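Local coordinates for protein oxidoreductase YdhF (PDB 1OG6) that binds NADPH and probably works as an oxidoreductase of the aldo-keto reductase family, built on an alpha/beta barrel, at residues E243-A248 with L278-Q283; S15-G20 with W249-P254. All coordinates share one frame; numbering follows the deposited sequence.

Contact 1. Residues E243-A248 with L278-Q283; sequences EQVVNA and LKMTRQ. With NAP (NADP nicotinamide-adenine-dinucleotide phosphate), chain F.
Leu278 turns its side chain toward helix 242-251 and rests the methyl CD1 4.2 Å from CB of Gln244 and about as close to that residue's carbonyl oxygen. CG stands beside the backbone N and CD1 is anti to CA (chi2 -174°), which carries that methyl forward; Leu278 also touches Ala239. Met280, two residues on in the extended backbone, points the same way and reaches further in. Its CG lies anti to the backbone N (chi1 174°) and the chain stays straight until chi3 bends it, which brings the methyl CE 3.7 Å from CG1 of Val245, the two side chains crossing at about a right angle. CE also lies 4.3 Å from CB of Ala248, whose small side chain leaves room for the long thioether. A flexible, unbranched methionine suits this place, since Trp285, Ile288 and Leu237 crowd round it as well. Thr281 then takes the N-cap position of helix 282-293, and Arg282 turns to the second subunit, forming salt bridges there with Asp102 and Asp131. Glu243, on another side of helix 242-251, accepts a weak hydrogen bond through OE1 from the adenine amino group N6A of NADP. The contact thus seats the segment leading into the C-terminal helix against a barrel helix that borders the adenine end of the aldo-keto reductase cofactor site.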
loop_
_atom_site.group_PDB
_atom_site.type_symbol
_atom_site.label_atom_id
_atom_site.label_comp_id
_atom_site.label_asym_id
_atom_site.label_seq_id
_atom_site.Cartn_x
_atom_site.Cartn_y
_atom_site.Cartn_z
ATOM N N GLU C 243 -31.213 -9.287 -7.015
ATOM C CA GLU C 243 -30.107 -10.153 -6.637
ATOM C C GLU C 243 -29.280 -10.503 -7.858
ATOM O O GLU C 243 -28.064 -10.591 -7.770
ATOM C CB GLU C 243 -30.666 -11.419 -6.013
ATOM C CG GLU C 243 -31.911 -11.120 -5.213
ATOM C CD GLU C 243 -32.839 -12.305 -5.075
ATOM O OE1 GLU C 243 -34.001 -12.090 -4.658
ATOM O OE2 GLU C 243 -32.414 -13.445 -5.374
ATOM N N GLN C 244 -29.946 -10.705 -8.994
ATOM C CA GLN C 244 -29.265 -11.043 -10.241
ATOM C C GLN C 244 -28.510 -9.843 -10.759
ATOM O O GLN C 244 -27.463 -9.992 -11.387
ATOM C CB GLN C 244 -30.252 -11.466 -11.317
ATOM C CG GLN C 244 -30.878 -12.807 -11.120
ATOM C CD GLN C 244 -31.819 -13.149 -12.257
ATOM O OE1 GLN C 244 -31.390 -13.358 -13.393
ATOM N NE2 GLN C 244 -33.116 -13.195 -11.961
ATOM N N VAL C 245 -29.062 -8.653 -10.526
ATOM C CA VAL C 245 -28.415 -7.423 -10.966
ATOM C C VAL C 245 -27.125 -7.268 -10.155
ATOM O O VAL C 245 -26.105 -6.811 -10.667
ATOM C CB VAL C 245 -29.337 -6.206 -10.751
ATOM C CG1 VAL C 245 -28.684 -4.960 -11.266
ATOM C CG2 VAL C 245 -30.638 -6.420 -11.466
ATOM N N VAL C 246 -27.169 -7.676 -8.890
ATOM C CA VAL C 246 -26.003 -7.601 -8.031
ATOM C C VAL C 246 -24.998 -8.663 -8.463
ATOM O O VAL C 246 -23.837 -8.361 -8.699
ATOM C CB VAL C 246 -26.381 -7.841 -6.566
ATOM C CG1 VAL C 246 -25.190 -7.617 -5.680
ATOM C CG2 VAL C 246 -27.494 -6.914 -6.166
ATOM N N ASN C 247 -25.442 -9.911 -8.573
ATOM C CA ASN C 247 -24.553 -10.992 -8.983
ATOM C C ASN C 247 -23.935 -10.677 -10.350
ATOM O O ASN C 247 -23.053 -11.380 -10.809
ATOM C CB ASN C 247 -25.315 -12.343 -9.022
ATOM C CG ASN C 247 -25.162 -13.171 -7.715
ATOM O OD1 ASN C 247 -26.087 -13.862 -7.273
ATOM N ND2 ASN C 247 -23.983 -13.107 -7.115
ATOM N N ALA C 248 -24.390 -9.613 -11.003
ATOM C CA ALA C 248 -23.851 -9.237 -12.316
ATOM C C ALA C 248 -22.924 -8.045 -12.144
ATOM O O ALA C 248 -21.874 -7.955 -12.786
ATOM C CB ALA C 248 -24.984 -8.885 -13.280
ATOM N N LEU C 278 -26.868 -11.983 -18.202
ATOM C CA LEU C 278 -27.192 -10.559 -18.273
ATOM C C LEU C 278 -25.999 -9.752 -18.736
ATOM O O LEU C 278 -24.857 -10.091 -18.429
ATOM C CB LEU C 278 -27.646 -10.026 -16.911
ATOM C CG LEU C 278 -28.912 -10.604 -16.289
ATOM C CD1 LEU C 278 -29.242 -9.829 -15.039
ATOM C CD2 LEU C 278 -30.056 -10.528 -17.278
ATOM N N LYS C 279 -26.271 -8.681 -19.471
ATOM C CA LYS C 279 -25.213 -7.822 -19.958
ATOM C C LYS C 279 -25.439 -6.400 -19.463
ATOM O O LYS C 279 -26.280 -5.672 -19.985
ATOM C CB LYS C 279 -25.145 -7.900 -21.485
ATOM C CG LYS C 279 -24.673 -9.287 -21.974
ATOM C CD LYS C 279 -24.532 -9.394 -23.500
ATOM C CE LYS C 279 -25.884 -9.511 -24.219
ATOM N NZ LYS C 279 -26.634 -10.758 -23.879
ATOM N N MET C 280 -24.673 -6.037 -18.433
ATOM C CA MET C 280 -24.742 -4.731 -17.776
ATOM C C MET C 280 -23.791 -3.699 -18.373
ATOM O O MET C 280 -22.615 -3.990 -18.568
ATOM C CB MET C 280 -24.429 -4.909 -16.283
ATOM C CG MET C 280 -24.310 -3.612 -15.479
ATOM S SD MET C 280 -24.172 -3.886 -13.704
ATOM C CE MET C 280 -25.717 -4.656 -13.380
ATOM N N THR C 281 -24.299 -2.494 -18.638
ATOM C CA THR C 281 -23.500 -1.405 -19.209
ATOM C C THR C 281 -22.634 -0.708 -18.156
ATOM O O THR C 281 -22.849 -0.882 -16.956
ATOM C CB THR C 281 -24.407 -0.354 -19.892
ATOM O OG1 THR C 281 -25.391 0.132 -18.971
ATOM C CG2 THR C 281 -25.123 -0.971 -21.060
ATOM N N ARG C 282 -21.652 0.077 -18.591
ATOM C CA ARG C 282 -20.791 0.762 -17.631
ATOM C C ARG C 282 -21.571 1.781 -16.818
ATOM O O ARG C 282 -21.408 1.877 -15.609
ATOM C CB ARG C 282 -19.639 1.475 -18.333
ATOM C CG ARG C 282 -18.717 0.552 -19.099
ATOM C CD ARG C 282 -17.556 1.319 -19.735
ATOM N NE ARG C 282 -16.547 1.693 -18.754
ATOM C CZ ARG C 282 -15.390 1.065 -18.601
ATOM N NH1 ARG C 282 -15.081 0.026 -19.369
ATOM N NH2 ARG C 282 -14.546 1.475 -17.669
ATOM N N GLN C 283 -22.423 2.543 -17.487
ATOM C CA GLN C 283 -23.222 3.566 -16.828
ATOM C C GLN C 283 -24.295 2.974 -15.925
ATOM O O GLN C 283 -24.906 3.672 -15.120
ATOM C CB GLN C 283 -23.876 4.439 -17.880
ATOM C CG GLN C 283 -23.615 5.898 -17.700
ATOM C CD GLN C 283 -24.217 6.696 -18.811
ATOM O OE1 GLN C 283 -23.874 6.511 -19.970
ATOM N NE2 GLN C 283 -25.129 7.586 -18.469
HETATM P PA NAP F . -24.720 -14.102 0.507
HETATM O O1A NAP F . -24.764 -12.721 0.794
HETATM O O2A NAP F . -24.600 -14.720 -0.870
HETATM O O5B NAP F . -26.001 -14.825 1.149
HETATM C C5B NAP F . -27.287 -14.204 0.939
HETATM C C4B NAP F . -28.141 -14.657 2.172
HETATM O O4B NAP F . -29.431 -13.971 1.932
HETATM C C3B NAP F . -28.520 -16.160 2.198
HETATM O O3B NAP F . -28.384 -16.561 3.557
HETATM C C2B NAP F . -29.961 -16.271 1.739
HETATM O O2B NAP F . -30.752 -17.142 2.544
HETATM C C1B NAP F . -30.534 -14.825 1.804
HETATM N N9A NAP F . -31.274 -14.521 0.589
HETATM C C8A NAP F . -31.001 -14.782 -0.742
HETATM N N7A NAP F . -31.923 -14.348 -1.582
HETATM C C5A NAP F . -32.862 -13.764 -0.740
HETATM C C6A NAP F . -34.077 -13.127 -1.048
HETATM N N6A NAP F . -34.610 -12.939 -2.271
HETATM N N1A NAP F . -34.827 -12.626 0.032
HETATM N N3A NAP F . -33.179 -13.385 1.686
HETATM C C4A NAP F . -32.459 -13.872 0.605
HETATM O O3 NAP F . -23.509 -14.735 1.316
HETATM P PN NAP F . -23.430 -15.448 2.719
HETATM O O1N NAP F . -22.818 -14.810 3.890
HETATM O O2N NAP F . -23.590 -16.928 2.579
HETATM O O5D NAP F . -21.854 -15.616 2.372
HETATM C C5D NAP F . -21.338 -16.028 1.046
HETATM C C4D NAP F . -20.548 -17.325 1.125
HETATM O O4D NAP F . -19.121 -17.113 1.292
HETATM C C3D NAP F . -20.962 -18.375 2.218
HETATM O O3D NAP F . -21.848 -19.370 1.694
HETATM O O2D NAP F . -19.351 -20.275 2.303
HETATM C C1D NAP F . -18.575 -18.012 2.307
HETATM N N1N NAP F . -17.929 -17.183 3.393
HETATM C C2N NAP F . -16.525 -16.977 3.429
HETATM C C3N NAP F . -15.978 -16.228 4.472
HETATM C C7N NAP F . -14.459 -16.008 4.506
HETATM O O7N NAP F . -14.034 -15.360 5.427
HETATM N N7N NAP F . -13.677 -16.501 3.584
HETATM C C4N NAP F . -16.821 -15.655 5.528
HETATM C C5N NAP F . -18.226 -15.879 5.457
HETATM C C6N NAP F . -18.805 -16.642 4.399
HETATM P P2B NAP F . -31.906 -18.115 1.961
HETATM O O1X NAP F . -31.740 -19.347 1.077
HETATM O O2X NAP F . -33.126 -17.966 2.839
HETATM O O3X NAP F . -31.223 -19.044 2.941
#

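Contact 2. Residues S15-G20 with W249-P254. With NAP (NADP nicotinamide-adenine-dinucleotide phosphate), chain F.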
loop_
_atom_site.group_PDB
_atom_site.type_symbol
_atom_site.label_atom_id
_atom_site.label_comp_id
_atom_site.label_asym_id
_atom_site.label_seq_id
_atom_site.Cartn_x
_atom_site.Cartn_y
_atom_site.Cartn_z
ATOM N N SER C 15 -16.167 -23.620 -11.555
ATOM C CA SER C 15 -17.372 -23.207 -12.256
ATOM C C SER C 15 -17.540 -21.762 -11.820
ATOM O O SER C 15 -17.460 -21.489 -10.642
ATOM C CB SER C 15 -18.562 -24.037 -11.790
ATOM O OG SER C 15 -18.860 -23.753 -10.442
ATOM N N ARG C 16 -17.773 -20.842 -12.749
ATOM C CA ARG C 16 -17.895 -19.431 -12.394
ATOM C C ARG C 16 -18.736 -19.087 -11.166
ATOM O O ARG C 16 -18.482 -18.075 -10.519
ATOM C CB ARG C 16 -18.379 -18.617 -13.583
ATOM C CG ARG C 16 -18.194 -17.138 -13.370
ATOM C CD ARG C 16 -18.214 -16.370 -14.672
ATOM N NE ARG C 16 -17.903 -14.965 -14.436
ATOM C CZ ARG C 16 -16.794 -14.536 -13.838
ATOM N NH1 ARG C 16 -16.590 -13.234 -13.661
ATOM N NH2 ARG C 16 -15.890 -15.411 -13.422
ATOM N N PHE C 17 -19.752 -19.888 -10.857
ATOM C CA PHE C 17 -20.553 -19.649 -9.654
ATOM C C PHE C 17 -20.223 -20.815 -8.734
ATOM O O PHE C 17 -20.381 -21.977 -9.114
ATOM C CB PHE C 17 -22.060 -19.640 -9.934
ATOM C CG PHE C 17 -22.616 -18.285 -10.315
ATOM C CD1 PHE C 17 -22.577 -17.833 -11.633
ATOM C CD2 PHE C 17 -23.200 -17.467 -9.360
ATOM C CE1 PHE C 17 -23.114 -16.584 -11.989
ATOM C CE2 PHE C 17 -23.737 -16.216 -9.716
ATOM C CZ PHE C 17 -23.690 -15.784 -11.031
ATOM N N VAL C 18 -19.735 -20.491 -7.539
ATOM C CA VAL C 18 -19.362 -21.472 -6.527
ATOM C C VAL C 18 -20.543 -21.621 -5.564
ATOM O O VAL C 18 -21.227 -20.645 -5.279
ATOM C CB VAL C 18 -18.133 -20.977 -5.735
ATOM C CG1 VAL C 18 -17.740 -21.982 -4.705
ATOM C CG2 VAL C 18 -16.981 -20.704 -6.669
ATOM N N MET C 19 -20.789 -22.829 -5.068
ATOM C CA MET C 19 -21.888 -23.058 -4.136
ATOM C C MET C 19 -21.316 -23.110 -2.719
ATOM O O MET C 19 -20.478 -23.950 -2.419
ATOM C CB MET C 19 -22.588 -24.370 -4.473
ATOM C CG MET C 19 -24.098 -24.274 -4.514
ATOM S SD MET C 19 -24.773 -23.687 -2.959
ATOM C CE MET C 19 -26.349 -23.128 -3.441
ATOM N N GLY C 20 -21.767 -22.220 -1.842
ATOM C CA GLY C 20 -21.231 -22.196 -0.492
ATOM C C GLY C 20 -22.071 -22.857 0.577
ATOM O O GLY C 20 -23.266 -22.589 0.701
ATOM N N TRP C 249 -23.337 -7.122 -11.277
ATOM C CA TRP C 249 -22.551 -5.939 -10.971
ATOM C C TRP C 249 -21.186 -6.454 -10.541
ATOM O O TRP C 249 -20.151 -5.903 -10.908
ATOM C CB TRP C 249 -23.185 -5.172 -9.814
ATOM C CG TRP C 249 -22.423 -3.944 -9.437
ATOM C CD1 TRP C 249 -22.515 -2.711 -10.014
ATOM C CD2 TRP C 249 -21.408 -3.842 -8.434
ATOM N NE1 TRP C 249 -21.619 -1.849 -9.434
ATOM C CE2 TRP C 249 -20.925 -2.519 -8.460
ATOM C CE3 TRP C 249 -20.855 -4.743 -7.516
ATOM C CZ2 TRP C 249 -19.916 -2.072 -7.604
ATOM C CZ3 TRP C 249 -19.851 -4.296 -6.668
ATOM C CH2 TRP C 249 -19.392 -2.973 -6.720
ATOM N N VAL C 250 -21.213 -7.531 -9.759
ATOM C CA VAL C 250 -20.016 -8.181 -9.242
ATOM C C VAL C 250 -19.321 -8.948 -10.364
ATOM O O VAL C 250 -18.115 -8.850 -10.574
ATOM C CB VAL C 250 -20.386 -9.194 -8.129
ATOM C CG1 VAL C 250 -19.146 -9.870 -7.614
ATOM C CG2 VAL C 250 -21.103 -8.495 -6.993
ATOM N N LEU C 251 -20.116 -9.711 -11.093
ATOM C CA LEU C 251 -19.620 -10.538 -12.173
ATOM C C LEU C 251 -18.794 -9.785 -13.204
ATOM O O LEU C 251 -17.896 -10.373 -13.816
ATOM C CB LEU C 251 -20.811 -11.222 -12.857
ATOM C CG LEU C 251 -20.780 -12.712 -13.190
ATOM C CD1 LEU C 251 -20.207 -13.517 -12.051
ATOM C CD2 LEU C 251 -22.182 -13.153 -13.483
ATOM N N ARG C 252 -19.064 -8.492 -13.389
ATOM C CA ARG C 252 -18.328 -7.756 -14.413
ATOM C C ARG C 252 -17.089 -6.951 -14.041
ATOM O O ARG C 252 -16.616 -6.146 -14.841
ATOM C CB ARG C 252 -19.281 -6.873 -15.225
ATOM C CG ARG C 252 -19.429 -5.454 -14.764
ATOM C CD ARG C 252 -19.829 -4.567 -15.947
ATOM N NE ARG C 252 -18.698 -4.279 -16.829
ATOM C CZ ARG C 252 -18.791 -3.642 -17.992
ATOM N NH1 ARG C 252 -19.965 -3.219 -18.437
ATOM N NH2 ARG C 252 -17.701 -3.416 -18.708
ATOM N N LEU C 253 -16.552 -7.163 -12.848
ATOM C CA LEU C 253 -15.344 -6.467 -12.445
ATOM C C LEU C 253 -14.210 -7.097 -13.261
ATOM O O LEU C 253 -14.242 -8.295 -13.552
ATOM C CB LEU C 253 -15.137 -6.646 -10.946
ATOM C CG LEU C 253 -16.171 -5.873 -10.121
ATOM C CD1 LEU C 253 -16.096 -6.283 -8.682
ATOM C CD2 LEU C 253 -15.930 -4.398 -10.253
ATOM N N PRO C 254 -13.196 -6.301 -13.656
ATOM C CA PRO C 254 -12.088 -6.837 -14.453
ATOM C C PRO C 254 -11.234 -7.956 -13.860
ATOM O O PRO C 254 -10.562 -8.681 -14.599
ATOM C CB PRO C 254 -11.283 -5.587 -14.812
ATOM C CG PRO C 254 -11.564 -4.668 -13.706
ATOM C CD PRO C 254 -13.034 -4.853 -13.464
HETATM P PA NAP F . -24.720 -14.102 0.507
HETATM O O1A NAP F . -24.764 -12.721 0.794
HETATM O O2A NAP F . -24.600 -14.720 -0.870
HETATM O O5B NAP F . -26.001 -14.825 1.149
HETATM C C5B NAP F . -27.287 -14.204 0.939
HETATM C C4B NAP F . -28.141 -14.657 2.172
HETATM O O4B NAP F . -29.431 -13.971 1.932
HETATM C C3B NAP F . -28.520 -16.160 2.198
HETATM O O3B NAP F . -28.384 -16.561 3.557
HETATM C C2B NAP F . -29.961 -16.271 1.739
HETATM O O2B NAP F . -30.752 -17.142 2.544
HETATM C C1B NAP F . -30.534 -14.825 1.804
HETATM N N9A NAP F . -31.274 -14.521 0.589
HETATM C C8A NAP F . -31.001 -14.782 -0.742
HETATM N N7A NAP F . -31.923 -14.348 -1.582
HETATM C C5A NAP F . -32.862 -13.764 -0.740
HETATM C C6A NAP F . -34.077 -13.127 -1.048
HETATM N N6A NAP F . -34.610 -12.939 -2.271
HETATM N N1A NAP F . -34.827 -12.626 0.032
HETATM N N3A NAP F . -33.179 -13.385 1.686
HETATM C C4A NAP F . -32.459 -13.872 0.605
HETATM O O3 NAP F . -23.509 -14.735 1.316
HETATM P PN NAP F . -23.430 -15.448 2.719
HETATM O O1N NAP F . -22.818 -14.810 3.890
HETATM O O2N NAP F . -23.590 -16.928 2.579
HETATM O O5D NAP F . -21.854 -15.616 2.372
HETATM C C5D NAP F . -21.338 -16.028 1.046
HETATM C C4D NAP F . -20.548 -17.325 1.125
HETATM O O4D NAP F . -19.121 -17.113 1.292
HETATM C C3D NAP F . -20.962 -18.375 2.218
HETATM O O3D NAP F . -21.848 -19.370 1.694
HETATM O O2D NAP F . -19.351 -20.275 2.303
HETATM C C1D NAP F . -18.575 -18.012 2.307
HETATM N N1N NAP F . -17.929 -17.183 3.393
HETATM C C2N NAP F . -16.525 -16.977 3.429
HETATM C C3N NAP F . -15.978 -16.228 4.472
HETATM C C7N NAP F . -14.459 -16.008 4.506
HETATM O O7N NAP F . -14.034 -15.360 5.427
HETATM N N7N NAP F . -13.677 -16.501 3.584
HETATM C C4N NAP F . -16.821 -15.655 5.528
HETATM C C5N NAP F . -18.226 -15.879 5.457
HETATM C C6N NAP F . -18.805 -16.642 4.399
HETATM P P2B NAP F . -31.906 -18.115 1.961
HETATM O O1X NAP F . -31.740 -19.347 1.077
HETATM O O2X NAP F . -33.126 -17.966 2.839
HETATM O O3X NAP F . -31.223 -19.044 2.941
#
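Arg16 and Phe17 approach Leu251 from different directions, and the forked leucine offers one methyl to the arginine and one to the aromatic ring. The arginine, CG anti to the backbone N (chi1 -166°) and extended from CG to NE, crosses the leucine at a slant and lays NE 3.6 Å from CD1 of Leu251. Its guanidinium then meets the backbone edge-on: NH1 gives a hydrogen bond of 3.1 Å to O of Leu251, bent to 143° at the hydrogen. That oxygen lies almost in the guanidinium plane, and NH1 sits on one of its lone pairs. A long arginine suits this partly exposed place, where the backbone carbonyl of Leu251 accepts its N-H. In the alpha/beta barrel the bond and the packing join the break within strand 13-20 to the last part of outer helix 242-251; strand 258-261, the neighbour of 13-20 in the sheet, adds Pro259, which touches both Phe17 and Leu251. The Phe17 and Leu251 side chains cross at about a right angle, CD2 coming obliquely to the ring, 3.9 Å from CE1 of Phe17. Within 15-20, OG of Ser15 donates to O of Phe17; Gly20, lacking a side chain, lets O3D of the NADP ribose come within 3.6 Å of its CA.

How the contacts relate
Near the N terminus the chain lays down residues 15-20 at the first barrel strand, then builds most of the barrel before helix 242-251 returns to it; contact 2 closes this long loop of 228 residues. Contact 1 closes a far shorter one, of 29 residues, running from the same helix through strand 258-261 and helix 266-274. Because 15-20 precedes 243-248 while 249-254 lies between 243-248 and 278-283, the loops cross. Helix 242-251 and the turn after it are therefore tied in different directions, to the barrel strand and to the C-terminal helix. The contacts also meet directly: Arg252 NH1 makes a weak hydrogen bond to Met280 O, and Met280 SD packs on Trp249.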